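Local coordinates for protein pectate lyase/Amb allergen (PDB 4HWV) that probably cleaves pectate, a plant cell-wall polysaccharide, as a secreted, calcium-binding lyase of polysaccharide lyase family 1, at residues Ala77-Arg82 and Asp165-Leu170; Asn333-Gln338 and Asp362-Ala367. All blocks are in the same frame, centred on the assembly; numbering follows the deposited sequence.

Interaction 1: residues Ala77-Arg82 and Asp165-Leu170; sequences APKVIR and DNTSLL
Lys-79 bends its side chain back over Thr-167 and sets its ammonium group among backbone oxygens at the start of two parallel strands. Its CG stands between the backbone N and the carbonyl carbon (chi1 70°), and the bends at chi3 and chi4 bring NZ back beside Ala-77 O and Thr-167 OG1. NZ bonds to Thr-167 OG1 at 2.9 Å and to Ala-77 O, in its own segment, at 2.7 Å. Asp-165 O lies close to NZ, but the angle is poor for a hydrogen bond. With Asp-75 O as a further partner of NZ and Pro-164 O paired with Thr-167 OG1, the buried ammonium and hydroxyl are tied into the turns that precede both strands. The backbones run side by side in a regular parallel pattern: Asn-166 O receives Lys-79 N, Ser-168 N reaches Lys-79 O at 3.0 Å, Ile-81 N reaches Ser-168 O at 2.8 Å, and Leu-170 N closes on Ile-81 O. On the face of Lys-79 and Thr-167, Ile-81 and Leu-169 point the same way, and Leu-169 CD2 comes to 3.8 Å from Ile-81 CB. On the face of Val-80 and Ser-168, Leu-170 CD1 is shared: it meets Val-80 CG1 at 3.9 Å and Arg-82 NH1 at 3.7 Å. Arg-82 NH1 also bonds to Ile-18 O, and Ser-168 OG to Ser-20 OG and Gly-36 N. Such in-register parallel pairing is how successive coils stack in the right-handed beta-helix of pectate lyases. Strand 44-47 continues the pairing beyond 79-82 and strand 192-198 beyond 167-170, while helix 50-57 packs Leu-53, Ala-56 and Leu-57 against Ile-81, and Leu-57 also against Thr-167.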
ATOM      1  N   ALA A  77     -33.230  -7.628  14.596  1.00  6.54           N
ATOM      2  CA  ALA A  77     -33.040  -8.251  15.913  1.00  7.38           C
ATOM      3  C   ALA A  77     -31.575  -8.156  16.367  1.00  6.04           C
ATOM      4  O   ALA A  77     -30.664  -8.151  15.543  1.00  5.92           O
ATOM      5  CB  ALA A  77     -33.482  -9.693  15.865  1.00  8.40           C
ATOM      6  N   PRO A  78     -31.338  -8.122  17.691  1.00  5.82           N
ATOM      7  CA  PRO A  78     -29.950  -8.084  18.176  1.00  5.69           C
ATOM      8  C   PRO A  78     -29.105  -9.224  17.605  1.00  5.23           C
ATOM      9  O   PRO A  78     -29.522 -10.388  17.566  1.00  5.81           O
ATOM     10  CB  PRO A  78     -30.115  -8.231  19.690  1.00  6.46           C
ATOM     11  CG  PRO A  78     -31.492  -7.579  19.964  1.00  6.73           C
ATOM     12  CD  PRO A  78     -32.326  -8.012  18.784  1.00  6.70           C
ATOM     13  N   LYS A  79     -27.915  -8.875  17.136  1.00  4.58           N
ATOM     14  CA  LYS A  79     -27.016  -9.847  16.528  1.00  4.66           C
ATOM     15  C   LYS A  79     -25.574  -9.484  16.833  1.00  3.51           C
ATOM     16  O   LYS A  79     -25.200  -8.308  16.936  1.00  4.21           O
ATOM     17  CB  LYS A  79     -27.227  -9.929  15.008  1.00  5.36           C
ATOM     18  CG  LYS A  79     -26.754  -8.671  14.261  1.00  5.22           C
ATOM     19  CD  LYS A  79     -27.296  -8.549  12.845  1.00  5.31           C
ATOM     20  CE  LYS A  79     -28.785  -8.241  12.811  1.00  4.89           C
ATOM     21  NZ  LYS A  79     -29.130  -6.987  13.584  1.00  5.25           N
ATOM     22  N   VAL A  80     -24.750 -10.520  16.946  1.00  3.65           N
ATOM     23  CA  VAL A  80     -23.323 -10.374  17.148  1.00  4.24           C
ATOM     24  C   VAL A  80     -22.631 -11.091  16.014  1.00  4.40           C
ATOM     25  O   VAL A  80     -22.826 -12.291  15.805  1.00  4.91           O
ATOM     26  CB  VAL A  80     -22.891 -10.950  18.510  1.00  5.34           C
ATOM     27  CG1 VAL A  80     -21.373 -10.984  18.624  1.00  7.52           C
ATOM     28  CG2 VAL A  80     -23.519 -10.123  19.632  1.00  6.22           C
ATOM     29  N   ILE A  81     -21.834 -10.331  15.260  1.00  4.03           N
ATOM     30  CA  ILE A  81     -21.181 -10.841  14.063  1.00  4.12           C
ATOM     31  C   ILE A  81     -19.676 -10.666  14.265  1.00  3.85           C
ATOM     32  O   ILE A  81     -19.168  -9.538  14.325  1.00  4.42           O
ATOM     33  CB  ILE A  81     -21.655 -10.081  12.798  1.00  4.13           C
ATOM     34  CG1 ILE A  81     -23.172 -10.229  12.622  1.00  5.13           C
ATOM     35  CG2 ILE A  81     -20.903 -10.580  11.577  1.00  4.67           C
ATOM     36  CD1 ILE A  81     -23.767  -9.269  11.610  1.00  5.81           C
ATOM     37  N   ARG A  82     -18.972 -11.790  14.379  1.00  3.71           N
ATOM     38  CA  ARG A  82     -17.532 -11.769  14.593  1.00  4.14           C
ATOM     39  C   ARG A  82     -16.821 -11.964  13.265  1.00  4.01           C
ATOM     40  O   ARG A  82     -17.209 -12.819  12.470  1.00  4.86           O
ATOM     41  CB  ARG A  82     -17.113 -12.825  15.616  1.00  5.59           C
ATOM     42  CG  ARG A  82     -17.760 -12.578  16.967  1.00  6.67           C
ATOM     43  CD  ARG A  82     -17.143 -13.378  18.103  1.00  7.96           C
ATOM     44  NE  ARG A  82     -17.904 -13.151  19.328  1.00  8.04           N
ATOM     45  CZ  ARG A  82     -17.650 -12.191  20.217  1.00  7.52           C
ATOM     46  NH1 ARG A  82     -16.638 -11.339  20.054  1.00  7.02           N
ATOM     47  NH2 ARG A  82     -18.437 -12.084  21.276  1.00  7.74           N
ATOM     48  N   ASP A 165     -30.428  -2.418  12.557  1.00  4.59           N
ATOM     49  CA  ASP A 165     -30.490  -2.132  13.989  1.00  4.24           C
ATOM     50  C   ASP A 165     -29.855  -3.223  14.825  1.00  3.99           C
ATOM     51  O   ASP A 165     -29.854  -4.404  14.456  1.00  4.83           O
ATOM     52  CB  ASP A 165     -31.945  -2.029  14.456  1.00  5.02           C
ATOM     53  CG  ASP A 165     -32.746  -1.033  13.641  1.00  6.41           C
ATOM     54  OD1 ASP A 165     -33.014  -1.317  12.453  1.00  7.89           O
ATOM     55  OD2 ASP A 165     -33.106   0.030  14.182  1.00  7.62           O
ATOM     56  N   ASN A 166     -29.360  -2.819  15.990  1.00  4.43           N
ATOM     57  CA  ASN A 166     -28.985  -3.772  17.028  1.00  4.19           C
ATOM     58  C   ASN A 166     -27.925  -4.748  16.546  1.00  3.63           C
ATOM     59  O   ASN A 166     -28.034  -5.957  16.718  1.00  4.48           O
ATOM     60  CB  ASN A 166     -30.215  -4.508  17.571  1.00  4.85           C
ATOM     61  CG  ASN A 166     -31.285  -3.563  18.066  1.00  5.30           C
ATOM     62  OD1 ASN A 166     -31.010  -2.659  18.845  1.00  5.55           O
ATOM     63  ND2 ASN A 166     -32.515  -3.772  17.613  1.00  6.27           N
ATOM     64  N   THR A 167     -26.875  -4.194  15.950  1.00  3.48           N
ATOM     65  CA  THR A 167     -25.825  -5.004  15.363  1.00  3.54           C
ATOM     66  C   THR A 167     -24.490  -4.699  15.993  1.00  3.55           C
ATOM     67  O   THR A 167     -24.107  -3.528  16.108  1.00  4.02           O
ATOM     68  CB  THR A 167     -25.719  -4.719  13.852  1.00  3.86           C
ATOM     69  OG1 THR A 167     -26.970  -5.037  13.233  1.00  3.94           O
ATOM     70  CG2 THR A 167     -24.611  -5.557  13.200  1.00  4.49           C
ATOM     71  N   SER A 168     -23.774  -5.753  16.373  1.00  3.77           N
ATOM     72  CA  SER A 168     -22.357  -5.648  16.703  1.00  3.63           C
ATOM     73  C   SER A 168     -21.503  -6.341  15.656  1.00  3.52           C
ATOM     74  O   SER A 168     -21.776  -7.495  15.300  1.00  4.48           O
ATOM     75  CB  SER A 168     -22.068  -6.282  18.062  1.00  3.96           C
ATOM     76  OG  SER A 168     -22.700  -5.524  19.081  1.00  4.37           O
ATOM     77  N   LEU A 169     -20.492  -5.625  15.157  1.00  3.18           N
ATOM     78  CA  LEU A 169     -19.463  -6.193  14.295  1.00  3.65           C
ATOM     79  C   LEU A 169     -18.188  -6.184  15.115  1.00  3.31           C
ATOM     80  O   LEU A 169     -17.693  -5.105  15.480  1.00  4.61           O
ATOM     81  CB  LEU A 169     -19.270  -5.360  13.026  1.00  5.25           C
ATOM     82  CG  LEU A 169     -20.494  -5.253  12.123  1.00  7.02           C
ATOM     83  CD1 LEU A 169     -20.265  -4.243  11.014  1.00  8.48           C
ATOM     84  CD2 LEU A 169     -20.830  -6.581  11.507  1.00  9.31           C
ATOM     85  N   LEU A 170     -17.661  -7.377  15.415  1.00  3.24           N
ATOM     86  CA  LEU A 170     -16.566  -7.501  16.374  1.00  3.49           C
ATOM     87  C   LEU A 170     -15.450  -8.314  15.736  1.00  3.04           C
ATOM     88  O   LEU A 170     -15.630  -9.486  15.429  1.00  4.24           O
ATOM     89  CB  LEU A 170     -17.049  -8.183  17.672  1.00  3.63           C
ATOM     90  CG  LEU A 170     -18.194  -7.470  18.411  1.00  4.43           C
ATOM     91  CD1 LEU A 170     -18.655  -8.308  19.595  1.00  4.98           C
ATOM     92  CD2 LEU A 170     -17.849  -6.046  18.886  1.00  5.44           C
TER

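Interaction 2: residues Asn333-Gln338 and Asp362-Ala367; sequences NLRQRQ and DYPWLA
Arg-335 and Leu-366 meet through both backbone and side chain. Arg-335 O takes two backbone bonds, from Leu-366 N at 2.8 Å and from Ala-367 N; both donors lie in the carbonyl plane. The Arg-335 side chain is packed just as tightly. With CG anti to the backbone N (chi1 179°) and an extended chain, it runs past Pro-364 O, to which NH1 bonds at 2.9 Å; the oxygen is near the guanidinium plane, whereas NH1 stands above the carbonyl plane. Leu-366 CB stands 3.8 Å above the guanidinium plane of Arg-335, over its centre. Gln-338 and Trp-365 are equally close: Gln-338 NE2 sits 3.4 Å from Trp-365 CZ3, over the ring face but offset toward the rim, with amide and indole planes 28° apart. The same nitrogen bonds to Ala-367 O at 2.9 Å, nearly in the amide plane, and to Leu-334 O, whose carbonyl plane it approaches from above. Two acceptors, one from each segment, thus fix the rotation of this buried amide against the ring, while Trp-365 NE1 is bonded to Asp-397 O. The fold here is the right-handed parallel beta-helix: the chain turns a corner at Asn-333, and the loop following strand 345-356 lies alongside the short strand 334-336. The side chain of Arg-337, which hardly touches the loop, is about 6 Å from the bound calcium ion. Near the corner, Tyr-363 CB lies 3.3 Å from Asn-333 O, and the Tyr-363 hydroxyl bonds to Asp-251 N. The loose side begins at the end of exposed Leu-366, whose CD2 is 3.8 Å from Gln-336 OE1, the two side chains pointing the same way; Gln-336 NE2 is hydrogen-bonded to Asp-301 OD1.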
ATOM      1  N   ASN A 333      -1.196  10.976   9.695  1.00  4.38           N
ATOM      2  CA  ASN A 333      -1.085  11.099   8.242  1.00  4.72           C
ATOM      3  C   ASN A 333      -2.442  11.283   7.579  1.00  4.48           C
ATOM      4  O   ASN A 333      -2.736  10.653   6.556  1.00  4.31           O
ATOM      5  CB  ASN A 333      -0.368   9.893   7.625  1.00  6.55           C
ATOM      6  CG  ASN A 333       1.006   9.693   8.178  1.00  8.86           C
ATOM      7  OD1 ASN A 333       1.589  10.592   8.792  1.00  9.10           O
ATOM      8  ND2 ASN A 333       1.538   8.503   7.978  1.00 11.68           N
ATOM      9  N   LEU A 334      -3.262  12.161   8.158  1.00  4.71           N
ATOM     10  CA  LEU A 334      -4.523  12.567   7.544  1.00  4.75           C
ATOM     11  C   LEU A 334      -4.360  13.996   7.041  1.00  5.06           C
ATOM     12  O   LEU A 334      -3.768  14.848   7.726  1.00  5.50           O
ATOM     13  CB  LEU A 334      -5.685  12.511   8.546  1.00  5.12           C
ATOM     14  CG  LEU A 334      -5.869  11.204   9.323  1.00  4.80           C
ATOM     15  CD1 LEU A 334      -7.038  11.343  10.305  1.00  5.08           C
ATOM     16  CD2 LEU A 334      -6.112  10.033   8.357  1.00  4.73           C
ATOM     17  N   ARG A 335      -4.912  14.276   5.865  1.00  4.56           N
ATOM     18  CA  ARG A 335      -4.716  15.598   5.282  1.00  5.26           C
ATOM     19  C   ARG A 335      -5.676  16.675   5.785  1.00  5.27           C
ATOM     20  O   ARG A 335      -5.259  17.808   6.035  1.00  5.84           O
ATOM     21  CB  ARG A 335      -4.782  15.509   3.754  1.00  6.30           C
ATOM     22  CG  ARG A 335      -4.627  16.830   3.031  1.00  7.78           C
ATOM     23  CD  ARG A 335      -4.099  16.590   1.625  1.00  9.75           C
ATOM     24  NE  ARG A 335      -4.097  17.777   0.778  1.00 10.89           N
ATOM     25  CZ  ARG A 335      -3.128  18.688   0.758  1.00 11.31           C
ATOM     26  NH1 ARG A 335      -2.106  18.570   1.591  1.00 11.62           N
ATOM     27  NH2 ARG A 335      -3.200  19.725  -0.077  1.00 12.89           N
ATOM     28  N   GLN A 336      -6.955  16.339   5.933  1.00  5.13           N
ATOM     29  CA  GLN A 336      -7.955  17.354   6.271  1.00  5.33           C
ATOM     30  C   GLN A 336      -9.234  16.707   6.781  1.00  4.81           C
ATOM     31  O   GLN A 336      -9.332  15.471   6.863  1.00  4.41           O
ATOM     32  CB  GLN A 336      -8.259  18.251   5.061  1.00  6.37           C
ATOM     33  CG  GLN A 336      -8.808  17.482   3.856  1.00  7.09           C
ATOM     34  CD  GLN A 336      -8.940  18.349   2.630  1.00  7.65           C
ATOM     35  OE1 GLN A 336      -9.563  19.409   2.682  1.00  9.35           O
ATOM     36  NE2 GLN A 336      -8.335  17.913   1.521  1.00  8.34           N
ATOM     37  N   ARG A 337     -10.207  17.548   7.129  1.00  5.32           N
ATOM     38  CA  ARG A 337     -11.466  17.084   7.721  1.00  5.03           C
ATOM     39  C   ARG A 337     -11.215  16.216   8.948  1.00  4.66           C
ATOM     40  O   ARG A 337     -11.698  15.083   9.046  1.00  5.02           O
ATOM     41  CB  ARG A 337     -12.339  16.326   6.720  1.00  5.22           C
ATOM     42  CG  ARG A 337     -12.699  17.117   5.485  1.00  5.62           C
ATOM     43  CD  ARG A 337     -13.828  16.371   4.767  1.00  6.76           C
ATOM     44  NE  ARG A 337     -14.143  16.937   3.456  1.00  7.37           N
ATOM     45  CZ  ARG A 337     -14.836  16.306   2.514  1.00  7.81           C
ATOM     46  NH1 ARG A 337     -15.248  15.054   2.694  1.00  7.53           N
ATOM     47  NH2 ARG A 337     -15.110  16.932   1.381  1.00  9.08           N
ATOM     48  N   GLN A 338     -10.481  16.752   9.911  1.00  4.86           N
ATOM     49  CA  GLN A 338     -10.195  15.975  11.105  1.00  4.90           C
ATOM     50  C   GLN A 338     -10.587  16.721  12.393  1.00  4.45           C
ATOM     51  O   GLN A 338      -9.736  17.012  13.226  1.00  5.62           O
ATOM     52  CB  GLN A 338      -8.741  15.439  11.100  1.00  6.03           C
ATOM     53  CG  GLN A 338      -7.620  16.471  10.882  1.00  6.60           C
ATOM     54  CD  GLN A 338      -6.299  15.830  10.464  1.00  5.48           C
ATOM     55  OE1 GLN A 338      -5.849  14.829  11.050  1.00  5.35           O
ATOM     56  NE2 GLN A 338      -5.651  16.416   9.465  1.00  5.59           N
ATOM     57  N   ASP A 362       2.957  11.597   1.554  1.00 12.64           N
ATOM     58  CA  ASP A 362       1.797  11.037   0.846  1.00 12.41           C
ATOM     59  C   ASP A 362       0.505  11.781   1.175  1.00 11.09           C
ATOM     60  O   ASP A 362      -0.334  12.033   0.294  1.00 12.13           O
ATOM     61  CB  ASP A 362       1.617   9.558   1.155  1.00 12.54           C
ATOM     62  CG  ASP A 362       2.436   8.671   0.240  1.00 12.98           C
ATOM     63  OD1 ASP A 362       3.266   9.198  -0.544  1.00 14.38           O
ATOM     64  OD2 ASP A 362       2.248   7.437   0.305  1.00 13.16           O
ATOM     65  N   TYR A 363       0.359  12.157   2.442  1.00  8.62           N
ATOM     66  CA  TYR A 363      -0.834  12.861   2.899  1.00  6.77           C
ATOM     67  C   TYR A 363      -0.413  14.071   3.718  1.00  7.49           C
ATOM     68  O   TYR A 363      -0.622  14.117   4.922  1.00  7.43           O
ATOM     69  CB  TYR A 363      -1.725  11.934   3.727  1.00  5.90           C
ATOM     70  CG  TYR A 363      -2.332  10.816   2.917  1.00  5.14           C
ATOM     71  CD1 TYR A 363      -3.464  11.040   2.124  1.00  4.91           C
ATOM     72  CD2 TYR A 363      -1.781   9.532   2.946  1.00  5.29           C
ATOM     73  CE1 TYR A 363      -4.035  10.022   1.380  1.00  4.54           C
ATOM     74  CE2 TYR A 363      -2.333   8.498   2.194  1.00  5.18           C
ATOM     75  CZ  TYR A 363      -3.468   8.742   1.421  1.00  4.94           C
ATOM     76  OH  TYR A 363      -4.044   7.737   0.668  1.00  5.96           O
ATOM     77  N   PRO A 364       0.206  15.058   3.060  1.00  8.03           N
ATOM     78  CA  PRO A 364       0.659  16.227   3.830  1.00  8.26           C
ATOM     79  C   PRO A 364      -0.512  16.906   4.529  1.00  8.17           C
ATOM     80  O   PRO A 364      -1.591  17.030   3.961  1.00  8.77           O
ATOM     81  CB  PRO A 364       1.255  17.170   2.759  1.00  9.13           C
ATOM     82  CG  PRO A 364       1.450  16.308   1.552  1.00  8.92           C
ATOM     83  CD  PRO A 364       0.381  15.237   1.614  1.00  8.61           C
ATOM     84  N   TRP A 365      -0.287  17.346   5.755  1.00  7.36           N
ATOM     85  CA  TRP A 365      -1.303  18.055   6.508  1.00  6.90           C
ATOM     86  C   TRP A 365      -1.728  19.344   5.802  1.00  7.55           C
ATOM     87  O   TRP A 365      -0.899  20.205   5.455  1.00  9.16           O
ATOM     88  CB  TRP A 365      -0.737  18.425   7.862  1.00  7.20           C
ATOM     89  CG  TRP A 365      -1.668  19.157   8.796  1.00  7.14           C
ATOM     90  CD1 TRP A 365      -2.003  20.489   8.759  1.00  8.05           C
ATOM     91  CD2 TRP A 365      -2.340  18.604   9.939  1.00  6.72           C
ATOM     92  NE1 TRP A 365      -2.846  20.791   9.796  1.00  7.93           N
ATOM     93  CE2 TRP A 365      -3.062  19.654  10.540  1.00  7.20           C
ATOM     94  CE3 TRP A 365      -2.405  17.319  10.504  1.00  6.49           C
ATOM     95  CZ2 TRP A 365      -3.820  19.472  11.685  1.00  7.51           C
ATOM     96  CZ3 TRP A 365      -3.152  17.149  11.646  1.00  6.61           C
ATOM     97  CH2 TRP A 365      -3.853  18.222  12.227  1.00  7.01           C
ATOM     98  N   LEU A 366      -3.036  19.480   5.631  1.00  7.48           N
ATOM     99  CA  LEU A 366      -3.624  20.707   5.111  1.00  8.62           C
ATOM    100  C   LEU A 366      -4.421  21.449   6.193  1.00  9.56           C
ATOM    101  O   LEU A 366      -4.231  22.648   6.392  1.00 11.73           O
ATOM    102  CB  LEU A 366      -4.521  20.409   3.904  1.00  9.83           C
ATOM    103  CG  LEU A 366      -5.240  21.637   3.340  1.00 11.81           C
ATOM    104  CD1 LEU A 366      -4.274  22.701   2.803  1.00 13.43           C
ATOM    105  CD2 LEU A 366      -6.186  21.170   2.253  1.00 12.87           C
ATOM    106  N   ALA A 367      -5.311  20.743   6.885  1.00  8.69           N
ATOM    107  CA  ALA A 367      -6.166  21.353   7.909  1.00  7.94           C
ATOM    108  C   ALA A 367      -6.466  20.321   8.974  1.00  7.09           C
ATOM    109  O   ALA A 367      -6.452  19.108   8.703  1.00  7.48           O
ATOM    110  CB  ALA A 367      -7.469  21.869   7.297  1.00  8.65           C
TER

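How the interactions relate
Interaction 1 closes before interaction 2 opens along the chain, and the two lie on opposite sides of its centre, with contact centres 33 Å apart and nearest atoms about 20 Å apart. The parallel beta-helix joins them. From strand 79-83 the pairing passes through 167-171, 192-198, 237-240, 290-293 and 324-327 to 345-356, the strand that precedes the 362-367 loop. Interaction 1, away from the calcium site, is regular strand pairing between early coils; interaction 2 sets a loop against a short strand further along the same beta-helix, and its Arg-337 side chain comes near the metal bound by Asp-227, Asp-278 and Asp-282.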